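Pyrrolidone-carboxylate peptidase (Deinococcus radiodurans R1, PDB 5Z48) is a thiol exopeptidase of family C15 that releases the N-terminal pyroglutamyl group from polypeptides, generally when the second residue is not proline. Local coordinates at residues T118-L121 and R122-A126; V172-N175 and A176-L180; F148-Y151 and H152-W156. One frame throughout, in Å; residues are numbered along the deposited sequence.

Interaction 1: residues T118-L121 and R122-A126; sequences TLPL and RAILA. With DMS (dimethyl sulfoxide), chain H.
Leu119 lays its CB and CD1 against the end of Ile124, CB coming 4.1 Å from Ile124 CD1, with the two side chains crossing at a slant. The isoleucine reaches back past the turn because its CG1 stands beside its own backbone N (chi1 -64°), a setting that also brings Ile124 CG1 to 3.4 Å from Pro120 O. Next to this pair Pro120 CB meets Ala123 CB at 4.0 Å. Helix 194-211 covers this side, Ile208 packing on Leu119 and Ile124, and Gln211 on Pro120 and Ala123. Two backbone bonds wind the first turn: Ile124 N gives to Pro120 O (3.1 Å), and Leu125 N to Leu121 O (3.0 Å) in a nearly straight line (171°). Leu121 N, which lies ahead of these donors, instead donates a hydrogen bond to the oxygen of a dimethyl sulfoxide molecule, Leu121 N to DMS O being 2.9 Å. One methyl of this molecule, probably from the crystallisation liquor, rests its C2 3.8 Å from Leu121 CD1, while Leu82 and Ile137 also pack on the leucine. With an alanine in place of Leu121 the isobutyl branch is gone, which would probably open a gap beside Leu82 and Ile137 and leave the dimethyl sulfoxide methyl C2 without its wall. Arg122, its chain bent at chi2, carries its guanidinium group off to salt bridges with Asp104 and Asp91 of the second subunit. Pro120, centre of an inverse gamma turn, holds the N-cap position, so the loop after strand 114-116 turns tightly into helix 121-130, which packs against strands 80-90 and 135-138.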
loop_
_atom_site.group_PDB
_atom_site.type_symbol
_atom_site.label_atom_id
_atom_site.label_comp_id
_atom_site.label_asym_id
_atom_site.label_seq_id
_atom_site.Cartn_x
_atom_site.Cartn_y
_atom_site.Cartn_z
ATOM N N THR B 118 14.908 -25.358 -0.747
ATOM C CA THR B 118 15.863 -26.014 -1.649
ATOM C C THR B 118 15.301 -26.189 -3.063
ATOM O O THR B 118 15.864 -26.960 -3.860
ATOM C CB THR B 118 16.280 -27.363 -1.067
ATOM O OG1 THR B 118 15.095 -28.119 -0.782
ATOM C CG2 THR B 118 17.076 -27.171 0.245
ATOM N N LEU B 119 14.222 -25.473 -3.388
ATOM C CA LEU B 119 13.741 -25.395 -4.755
ATOM C C LEU B 119 14.716 -24.581 -5.612
ATOM O O LEU B 119 15.460 -23.736 -5.104
ATOM C CB LEU B 119 12.356 -24.729 -4.799
ATOM C CG LEU B 119 11.208 -25.493 -4.137
ATOM C CD1 LEU B 119 9.952 -24.716 -4.341
ATOM C CD2 LEU B 119 11.110 -26.858 -4.795
ATOM N N PRO B 120 14.704 -24.794 -6.940
ATOM C CA PRO B 120 15.531 -23.996 -7.855
ATOM C C PRO B 120 14.839 -22.662 -8.127
ATOM O O PRO B 120 14.110 -22.505 -9.095
ATOM C CB PRO B 120 15.620 -24.897 -9.093
ATOM C CG PRO B 120 14.324 -25.690 -9.072
ATOM C CD PRO B 120 14.046 -25.925 -7.611
ATOM N N LEU B 121 15.030 -21.711 -7.187
ATOM C CA LEU B 121 14.228 -20.480 -7.189
ATOM C C LEU B 121 14.357 -19.728 -8.503
ATOM O O LEU B 121 13.340 -19.293 -9.066
ATOM C CB LEU B 121 14.615 -19.565 -6.011
ATOM C CG LEU B 121 14.425 -20.213 -4.640
ATOM C CD1 LEU B 121 14.951 -19.232 -3.560
ATOM C CD2 LEU B 121 12.988 -20.657 -4.352
ATOM N N ARG B 122 15.587 -19.505 -8.984
ATOM C CA ARG B 122 15.732 -18.681 -10.189
ATOM C C ARG B 122 15.174 -19.383 -11.422
ATOM O O ARG B 122 14.578 -18.716 -12.285
ATOM C CB ARG B 122 17.189 -18.266 -10.411
ATOM C CG ARG B 122 17.756 -17.370 -9.300
ATOM C CD ARG B 122 17.134 -15.972 -9.237
ATOM N NE ARG B 122 17.494 -15.286 -7.974
ATOM C CZ ARG B 122 16.988 -14.109 -7.615
ATOM N NH1 ARG B 122 16.128 -13.470 -8.413
ATOM N NH2 ARG B 122 17.284 -13.578 -6.442
ATOM N N ALA B 123 15.278 -20.715 -11.498
ATOM C CA ALA B 123 14.697 -21.438 -12.627
ATOM C C ALA B 123 13.181 -21.312 -12.638
ATOM O O ALA B 123 12.559 -21.225 -13.705
ATOM C CB ALA B 123 15.097 -22.902 -12.555
ATOM N N ILE B 124 12.555 -21.309 -11.457
ATOM C CA ILE B 124 11.105 -21.127 -11.426
ATOM C C ILE B 124 10.725 -19.714 -11.868
ATOM O O ILE B 124 9.798 -19.539 -12.672
ATOM C CB ILE B 124 10.554 -21.440 -10.024
ATOM C CG1 ILE B 124 10.781 -22.921 -9.661
ATOM C CG2 ILE B 124 9.041 -21.094 -9.948
ATOM C CD1 ILE B 124 10.560 -23.206 -8.132
ATOM N N LEU B 125 11.419 -18.693 -11.346
ATOM C CA LEU B 125 11.129 -17.320 -11.782
ATOM C C LEU B 125 11.264 -17.176 -13.283
ATOM O O LEU B 125 10.447 -16.502 -13.931
ATOM C CB LEU B 125 12.068 -16.333 -11.077
ATOM C CG LEU B 125 11.842 -16.158 -9.563
ATOM C CD1 LEU B 125 12.690 -15.000 -9.058
ATOM C CD2 LEU B 125 10.398 -16.015 -9.078
ATOM N N ALA B 126 12.269 -17.829 -13.866
ATOM C CA ALA B 126 12.484 -17.714 -15.304
ATOM C C ALA B 126 11.373 -18.422 -16.072
ATOM O O ALA B 126 10.904 -17.936 -17.108
ATOM C CB ALA B 126 13.851 -18.283 -15.702
HETATM S S DMS H . 18.332 -21.476 -4.582
HETATM O O DMS H . 17.574 -21.407 -5.851
HETATM C C1 DMS H . 17.532 -22.339 -3.201
HETATM C C2 DMS H . 18.652 -19.826 -3.902
#

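Interaction 2: residues V172-N175 and A176-L180; sequences VPAN and AAVAL
Asn175 binds Val178 through its side chain and Ala179 through its backbone. Its OD1 accepts from Val178 N at 3.0 Å, the N-H pointing almost straight at the oxygen (164°) and arriving nearly end-on to the amide C=O. This is the side-chain bond of an N-cap. Its backbone O takes Ala179 N, also at 3.0 Å, as the first main-chain bond of helix 176-180. The amide is brought over the helix start because CG lies between the backbone N and the carbonyl carbon (chi1 62°), folding OD1 back above the following turn. At the other end of the same amide, ND2 is hydrogen-bonded to Gln194 OE1 and Asp19 OD2, so a flip of the amide would probably break bonds at both ends. Apolar contacts flank these bonds. Ala174 CB presses on Val178 CG1 at 3.5 Å, tighter than usual for two carbons, and approaches Val178 CB at 3.7 Å. The other valine branch, CG2, sits 3.4 Å from Asn175 OD1, while Ala177 CB comes 3.6 Å from the same oxygen, so two methyl groups border the accepting oxygen. Pro21 packs on Asn175 and Val178, and Glu132, Ile133 and Pro134 of the third subunit cover the side of Ala176, Ala179 and Leu180. With the side chain buried and Asp19 behind its NH2, the amide is likely to be polarised towards OD1, which would strengthen its grip on the Val178 N-H at the positive end of this short helix.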
loop_
_atom_site.group_PDB
_atom_site.type_symbol
_atom_site.label_atom_id
_atom_site.label_comp_id
_atom_site.label_asym_id
_atom_site.label_seq_id
_atom_site.Cartn_x
_atom_site.Cartn_y
_atom_site.Cartn_z
ATOM N N VAL B 172 0.233 -17.816 -3.052
ATOM C CA VAL B 172 -0.541 -17.316 -4.185
ATOM C C VAL B 172 -1.452 -16.182 -3.739
ATOM O O VAL B 172 -1.917 -16.162 -2.594
ATOM C CB VAL B 172 -1.355 -18.443 -4.863
ATOM C CG1 VAL B 172 -0.425 -19.622 -5.259
ATOM C CG2 VAL B 172 -2.515 -18.944 -3.981
ATOM N N PRO B 173 -1.764 -15.239 -4.621
ATOM C CA PRO B 173 -2.748 -14.199 -4.280
ATOM C C PRO B 173 -4.145 -14.749 -4.037
ATOM O O PRO B 173 -4.474 -15.889 -4.380
ATOM C CB PRO B 173 -2.771 -13.315 -5.553
ATOM C CG PRO B 173 -1.375 -13.448 -6.125
ATOM C CD PRO B 173 -1.066 -14.969 -5.903
ATOM N N ALA B 174 -5.016 -13.854 -3.547
ATOM C CA ALA B 174 -6.451 -14.115 -3.541
ATOM C C ALA B 174 -6.919 -14.473 -4.948
ATOM O O ALA B 174 -6.401 -13.942 -5.925
ATOM C CB ALA B 174 -7.196 -12.850 -3.076
ATOM N N ASN B 175 -7.902 -15.377 -5.049
ATOM C CA ASN B 175 -8.650 -15.495 -6.288
ATOM C C ASN B 175 -9.893 -14.607 -6.205
ATOM O O ASN B 175 -10.062 -13.832 -5.251
ATOM C CB ASN B 175 -8.981 -16.960 -6.572
ATOM C CG ASN B 175 -9.880 -17.593 -5.484
ATOM O OD1 ASN B 175 -10.423 -16.915 -4.612
ATOM N ND2 ASN B 175 -10.028 -18.930 -5.541
ATOM N N ALA B 176 -10.790 -14.688 -7.211
ATOM C CA ALA B 176 -11.960 -13.813 -7.195
ATOM C C ALA B 176 -12.828 -14.070 -5.969
ATOM O O ALA B 176 -13.351 -13.121 -5.363
ATOM C CB ALA B 176 -12.791 -13.989 -8.472
ATOM N N ALA B 177 -13.017 -15.352 -5.597
ATOM C CA ALA B 177 -13.898 -15.665 -4.477
ATOM C C ALA B 177 -13.407 -15.018 -3.195
ATOM O O ALA B 177 -14.214 -14.477 -2.412
ATOM C CB ALA B 177 -14.024 -17.183 -4.317
ATOM N N VAL B 178 -12.087 -15.064 -2.970
ATOM C CA VAL B 178 -11.493 -14.435 -1.794
ATOM C C VAL B 178 -11.699 -12.926 -1.844
ATOM O O VAL B 178 -12.103 -12.304 -0.853
ATOM C CB VAL B 178 -9.999 -14.808 -1.666
ATOM C CG1 VAL B 178 -9.325 -13.991 -0.566
ATOM C CG2 VAL B 178 -9.853 -16.293 -1.326
ATOM N N ALA B 179 -11.454 -12.313 -3.010
ATOM C CA ALA B 179 -11.571 -10.855 -3.101
ATOM C C ALA B 179 -13.024 -10.392 -2.949
ATOM O O ALA B 179 -13.287 -9.315 -2.391
ATOM C CB ALA B 179 -10.978 -10.367 -4.443
ATOM N N LEU B 180 -13.997 -11.176 -3.461
ATOM C CA LEU B 180 -15.415 -10.798 -3.403
ATOM C C LEU B 180 -15.989 -10.800 -1.980
ATOM O O LEU B 180 -16.994 -10.117 -1.721
ATOM C CB LEU B 180 -16.252 -11.739 -4.271
ATOM C CG LEU B 180 -16.019 -11.507 -5.769
ATOM C CD1 LEU B 180 -16.553 -12.720 -6.570
ATOM C CD2 LEU B 180 -16.714 -10.224 -6.254
#

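Interaction 3: residues F148-Y151 and H152-W156; sequences FVLY and HALHW
Phe148 and His152, one helical turn apart, set their rings nearly parallel, with planes at 28°, but slid so far aside that they barely overlap. The centroids stand 5.8 Å apart, and the nearest approach is Phe148 CZ to His152 ND1 at 4.2 Å, oblique to both rings. Each side chain leaves the helix with CG opposite the backbone N (chi1 171° and 179°), which sends the two rings out alongside one another. Below them His152 N donates to Phe148 O (2.8 Å), which keeps these two residues one turn apart. His152 NE2 is hydrogen-bonded to Thr57 OG1 on helix 49-63, a tie that would limit rotation of the imidazole. The Tyr151 ring passes obliquely by His155, with CE1 of Tyr151 4.2 Å from His155 CB. It meets Tyr115 edge-to-face, its hydroxyl is hydrogen-bonded to Pro112 O, and His155 ND1 shares a hydrogen bond with Tyr115 OH, so Tyr115 joins both residues. All this lies on helix 145-159 of the alpha/beta fold, which carries Cys146, by similarity the active-site cysteine, in its first turn and packs against strands 80-90 and 167-172. Leu150 and Leu154 lie side by side, pointing the same way, on the face that packs on those strands, and Glu83, an active-site residue by similarity, borders Leu150. Leu154 N donates to Leu150 O (3.1 Å), and Leu154 CG sits 3.4 Å from that same oxygen. At their ends the two leucines meet methyl to methyl, Leu150 CD1 touching Leu154 CD1 at 3.8 Å.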
loop_
_atom_site.group_PDB
_atom_site.type_symbol
_atom_site.label_atom_id
_atom_site.label_comp_id
_atom_site.label_asym_id
_atom_site.label_seq_id
_atom_site.Cartn_x
_atom_site.Cartn_y
_atom_site.Cartn_z
ATOM N N PHE B 148 5.022 -22.630 9.079
ATOM C CA PHE B 148 5.198 -23.832 9.895
ATOM C C PHE B 148 5.441 -25.055 9.018
ATOM O O PHE B 148 6.361 -25.831 9.306
ATOM C CB PHE B 148 3.991 -24.034 10.812
ATOM C CG PHE B 148 3.994 -25.354 11.523
ATOM C CD1 PHE B 148 3.417 -26.488 10.923
ATOM C CD2 PHE B 148 4.632 -25.468 12.744
ATOM C CE1 PHE B 148 3.457 -27.724 11.565
ATOM C CE2 PHE B 148 4.663 -26.714 13.402
ATOM C CZ PHE B 148 4.088 -27.827 12.791
ATOM N N VAL B 149 4.639 -25.250 7.948
ATOM C CA VAL B 149 4.801 -26.494 7.183
ATOM C C VAL B 149 6.063 -26.447 6.332
ATOM O O VAL B 149 6.680 -27.500 6.071
ATOM C CB VAL B 149 3.553 -26.857 6.346
ATOM C CG1 VAL B 149 2.334 -27.192 7.229
ATOM C CG2 VAL B 149 3.191 -25.792 5.286
ATOM N N LEU B 150 6.509 -25.247 5.946
ATOM C CA LEU B 150 7.750 -25.112 5.195
ATOM C C LEU B 150 8.920 -25.539 6.059
ATOM O O LEU B 150 9.714 -26.401 5.667
ATOM C CB LEU B 150 7.920 -23.660 4.722
ATOM C CG LEU B 150 9.222 -23.365 3.989
ATOM C CD1 LEU B 150 9.408 -24.281 2.754
ATOM C CD2 LEU B 150 9.328 -21.896 3.608
ATOM N N TYR B 151 9.000 -24.983 7.281
ATOM C CA TYR B 151 10.033 -25.402 8.223
ATOM C C TYR B 151 9.907 -26.891 8.524
ATOM O O TYR B 151 10.911 -27.623 8.540
ATOM C CB TYR B 151 9.935 -24.560 9.507
ATOM C CG TYR B 151 11.001 -24.884 10.519
ATOM C CD1 TYR B 151 10.882 -25.974 11.385
ATOM C CD2 TYR B 151 12.149 -24.094 10.626
ATOM C CE1 TYR B 151 11.887 -26.297 12.294
ATOM C CE2 TYR B 151 13.155 -24.374 11.551
ATOM C CZ TYR B 151 13.030 -25.488 12.380
ATOM O OH TYR B 151 14.021 -25.806 13.286
ATOM N N HIS B 152 8.686 -27.348 8.813
ATOM C CA HIS B 152 8.471 -28.756 9.162
ATOM C C HIS B 152 8.981 -29.692 8.065
ATOM O O HIS B 152 9.665 -30.694 8.354
ATOM C CB HIS B 152 6.984 -28.973 9.409
ATOM C CG HIS B 152 6.630 -30.373 9.746
ATOM N ND1 HIS B 152 6.512 -30.816 11.050
ATOM C CD2 HIS B 152 6.361 -31.440 8.956
ATOM C CE1 HIS B 152 6.180 -32.098 11.044
ATOM N NE2 HIS B 152 6.108 -32.504 9.787
ATOM N N ALA B 153 8.647 -29.404 6.807
ATOM C CA ALA B 153 9.053 -30.305 5.729
ATOM C C ALA B 153 10.568 -30.292 5.542
ATOM O O ALA B 153 11.181 -31.360 5.352
ATOM C CB ALA B 153 8.342 -29.907 4.433
ATOM N N LEU B 154 11.195 -29.109 5.570
ATOM C CA LEU B 154 12.640 -29.054 5.360
ATOM C C LEU B 154 13.375 -29.786 6.475
ATOM O O LEU B 154 14.344 -30.509 6.222
ATOM C CB LEU B 154 13.084 -27.588 5.235
ATOM C CG LEU B 154 12.643 -26.913 3.945
ATOM C CD1 LEU B 154 12.784 -25.375 4.068
ATOM C CD2 LEU B 154 13.486 -27.410 2.747
ATOM N N HIS B 155 12.898 -29.631 7.721
ATOM C CA HIS B 155 13.505 -30.314 8.862
ATOM C C HIS B 155 13.366 -31.830 8.733
ATOM O O HIS B 155 14.348 -32.564 8.930
ATOM C CB HIS B 155 12.829 -29.837 10.148
ATOM C CG HIS B 155 13.409 -30.445 11.387
ATOM N ND1 HIS B 155 14.678 -30.143 11.830
ATOM C CD2 HIS B 155 12.886 -31.306 12.292
ATOM C CE1 HIS B 155 14.922 -30.810 12.949
ATOM N NE2 HIS B 155 13.853 -31.526 13.251
ATOM N N TRP B 156 12.154 -32.309 8.427
ATOM C CA TRP B 156 11.918 -33.748 8.286
ATOM C C TRP B 156 12.817 -34.331 7.202
ATOM O O TRP B 156 13.479 -35.357 7.403
ATOM C CB TRP B 156 10.428 -34.000 7.967
ATOM C CG TRP B 156 10.068 -35.453 8.016
ATOM C CD1 TRP B 156 9.516 -36.119 9.074
ATOM C CD2 TRP B 156 10.256 -36.430 6.977
ATOM N NE1 TRP B 156 9.344 -37.447 8.758
ATOM C CE2 TRP B 156 9.775 -37.661 7.477
ATOM C CE3 TRP B 156 10.776 -36.376 5.670
ATOM C CZ2 TRP B 156 9.808 -38.844 6.727
ATOM C CZ3 TRP B 156 10.806 -37.544 4.924
ATOM C CH2 TRP B 156 10.331 -38.770 5.459
#

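In the fold
Interactions 1 and 2 are helix starts following a strand and a loop, whereas interaction 3 lies within one long helix. Interactions 2 and 3 are buried, on opposite sides of the chain's centre; interaction 1 is only partly buried. Their chemistry follows their place: a proline turn with a charged arm to the second subunit in 118-126, an amide cap beside the third subunit in 172-180, and aromatic and imidazole groups tied within the chain in 148-156. Interactions 1 and 3 touch through Thr118 OG1 and Leu154 CD2, 3.9 Å apart, while interaction 2 touches neither. Strand 80-90 is packed on by both 1 and 3, helix 194-211 by 1 and 2; strand 167-172 ends in interaction 2 and underlies interaction 3.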